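Local coordinates for WAP, Kazal, immunoglobulin, Kunitz and NTR domain-containing protein 2 (Mus musculus, PDB 6MAA) that inhibits the growth factors GDF8 (myostatin) and GDF11 but probably not activin, and probably also inhibits serine proteases and metalloproteases, at residues Y67-M72 against L83-C88. Residues are numbered along the deposited sequence; the frame is centred on the assembly and turned at random.
Sequences YNRCFM and LSVVTC
Arg69 meets Val85, and Met72 meets both Leu83 and Val85, where the first turn of helix 69-79, in the Kazal-like part of the follistatin domain, faces the chain entering a short, weakly bonded strand (about 85-86) beside strand 58-60. Just ahead of the helix, Asn68 is the N-cap: its short side chain brings OD1 back to accept from Phe71 N, a backbone N-H of the first turn, at 3.0 Å, while ND2 donates to the backbone O of Glu52 and of Glu54, tying the helix start to the predicted reactive-bond loop. Arg69 suits the exposed border, since its extended stem carries the guanidinium across to Val85, whose CG2 sits 3.8 Å above the centre of its plane. Cys70 fastens the same turn to Cys51 by a disulfide. Met72, unbranched and flexible, suits the buried side: with CG anti to the backbone N (chi1 -178°), it reaches toward segment 83-88, also touching Ala60 of strand 58-60 and Tyr66 of strand 65-66. It passes Leu83 in the opposite direction, Met72 CG lying 3.9 Å from Leu83 CB. The bend at chi3 then sets Met72 CE 3.7 Å from Leu83 O. The same Met72 CE rests 3.9 Å from Val85 CG2.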
loop_
_atom_site.group_PDB
_atom_site.type_symbol
_atom_site.label_atom_id
_atom_site.label_comp_id
_atom_site.label_asym_id
_atom_site.label_seq_id
_atom_site.Cartn_x
_atom_site.Cartn_y
_atom_site.Cartn_z
ATOM N N TYR A 67 -1.766 -12.062 -9.713
ATOM C CA TYR A 67 -3.175 -12.315 -10.002
ATOM C C TYR A 67 -3.885 -11.053 -10.494
ATOM O O TYR A 67 -4.754 -11.125 -11.377
ATOM C CB TYR A 67 -3.840 -12.892 -8.749
ATOM C CG TYR A 67 -5.226 -13.451 -8.952
ATOM C CD1 TYR A 67 -6.348 -12.634 -8.844
ATOM C CD2 TYR A 67 -5.422 -14.804 -9.236
ATOM C CE1 TYR A 67 -7.625 -13.145 -9.010
ATOM C CE2 TYR A 67 -6.698 -15.322 -9.412
ATOM C CZ TYR A 67 -7.795 -14.484 -9.299
ATOM O OH TYR A 67 -9.066 -14.979 -9.475
ATOM N N ASN A 68 -3.535 -9.894 -9.936
ATOM C CA ASN A 68 -3.923 -8.589 -10.465
ATOM C C ASN A 68 -2.932 -7.556 -9.935
ATOM O O ASN A 68 -1.980 -7.893 -9.229
ATOM C CB ASN A 68 -5.394 -8.242 -10.177
ATOM C CG ASN A 68 -5.702 -8.142 -8.694
ATOM O OD1 ASN A 68 -4.867 -7.721 -7.896
ATOM N ND2 ASN A 68 -6.918 -8.532 -8.322
ATOM N N ARG A 69 -3.150 -6.290 -10.296
ATOM C CA ARG A 69 -2.211 -5.245 -9.897
ATOM C C ARG A 69 -2.183 -5.044 -8.389
ATOM O O ARG A 69 -1.134 -4.700 -7.832
ATOM C CB ARG A 69 -2.562 -3.930 -10.585
ATOM C CG ARG A 69 -2.309 -3.944 -12.072
ATOM C CD ARG A 69 -2.404 -2.547 -12.627
ATOM N NE ARG A 69 -2.202 -2.523 -14.068
ATOM C CZ ARG A 69 -1.811 -1.446 -14.736
ATOM N NH1 ARG A 69 -1.564 -0.320 -14.082
ATOM N NH2 ARG A 69 -1.648 -1.497 -16.050
ATOM N N CYS A 70 -3.318 -5.224 -7.719
ATOM C CA CYS A 70 -3.332 -5.097 -6.267
ATOM C C CYS A 70 -2.425 -6.139 -5.613
ATOM O O CYS A 70 -1.680 -5.825 -4.678
ATOM C CB CYS A 70 -4.771 -5.192 -5.759
ATOM S SG CYS A 70 -4.983 -4.958 -3.981
ATOM N N PHE A 71 -2.451 -7.382 -6.105
ATOM C CA PHE A 71 -1.543 -8.389 -5.559
ATOM C C PHE A 71 -0.086 -8.070 -5.887
ATOM O O PHE A 71 0.805 -8.308 -5.062
ATOM C CB PHE A 71 -1.957 -9.796 -5.999
ATOM C CG PHE A 71 -3.242 -10.268 -5.354
ATOM C CD1 PHE A 71 -3.253 -10.705 -4.038
ATOM C CD2 PHE A 71 -4.442 -10.232 -6.052
ATOM C CE1 PHE A 71 -4.433 -11.113 -3.432
ATOM C CE2 PHE A 71 -5.620 -10.646 -5.460
ATOM C CZ PHE A 71 -5.618 -11.081 -4.145
ATOM N N MET A 72 0.179 -7.506 -7.069
ATOM C CA MET A 72 1.531 -7.040 -7.372
ATOM C C MET A 72 1.980 -5.979 -6.371
ATOM O O MET A 72 3.090 -6.051 -5.828
ATOM C CB MET A 72 1.588 -6.490 -8.798
ATOM C CG MET A 72 2.971 -6.028 -9.229
ATOM S SD MET A 72 2.987 -5.169 -10.816
ATOM C CE MET A 72 2.137 -3.651 -10.379
ATOM N N LEU A 83 7.641 -2.512 -8.192
ATOM C CA LEU A 83 7.338 -3.425 -9.286
ATOM C C LEU A 83 6.479 -2.694 -10.306
ATOM O O LEU A 83 5.444 -2.121 -9.953
ATOM C CB LEU A 83 6.577 -4.654 -8.766
ATOM C CG LEU A 83 7.344 -5.609 -7.846
ATOM C CD1 LEU A 83 6.432 -6.719 -7.342
ATOM C CD2 LEU A 83 8.547 -6.180 -8.580
ATOM N N SER A 84 6.901 -2.713 -11.566
ATOM C CA SER A 84 6.134 -2.097 -12.639
ATOM C C SER A 84 5.577 -3.164 -13.574
ATOM O O SER A 84 6.091 -4.282 -13.661
ATOM C CB SER A 84 6.978 -1.092 -13.432
ATOM O OG SER A 84 8.180 -1.688 -13.875
ATOM N N VAL A 85 4.511 -2.799 -14.280
ATOM C CA VAL A 85 3.836 -3.714 -15.191
ATOM C C VAL A 85 4.640 -3.843 -16.476
ATOM O O VAL A 85 5.163 -2.853 -17.003
ATOM C CB VAL A 85 2.407 -3.215 -15.468
ATOM C CG1 VAL A 85 1.719 -4.092 -16.506
ATOM C CG2 VAL A 85 1.602 -3.160 -14.169
ATOM N N VAL A 86 4.749 -5.070 -16.983
ATOM C CA VAL A 86 5.298 -5.330 -18.308
ATOM C C VAL A 86 4.291 -6.170 -19.084
ATOM O O VAL A 86 3.369 -6.761 -18.515
ATOM C CB VAL A 86 6.681 -6.020 -18.271
ATOM C CG1 VAL A 86 7.674 -5.206 -17.443
ATOM C CG2 VAL A 86 6.564 -7.437 -17.746
ATOM N N THR A 87 4.468 -6.208 -20.405
ATOM C CA THR A 87 3.596 -7.011 -21.251
ATOM C C THR A 87 3.943 -8.484 -21.083
ATOM O O THR A 87 5.113 -8.860 -21.139
ATOM C CB THR A 87 3.786 -6.606 -22.716
ATOM O OG1 THR A 87 3.667 -5.186 -22.836
ATOM C CG2 THR A 87 2.740 -7.266 -23.600
ATOM N N CYS A 88 2.937 -9.326 -20.859
ATOM C CA CYS A 88 3.184 -10.762 -20.896
ATOM C C CYS A 88 3.387 -11.196 -22.343
ATOM O O CYS A 88 2.606 -10.829 -23.227
ATOM C CB CYS A 88 2.006 -11.532 -20.292
ATOM S SG CYS A 88 1.628 -11.199 -18.547
#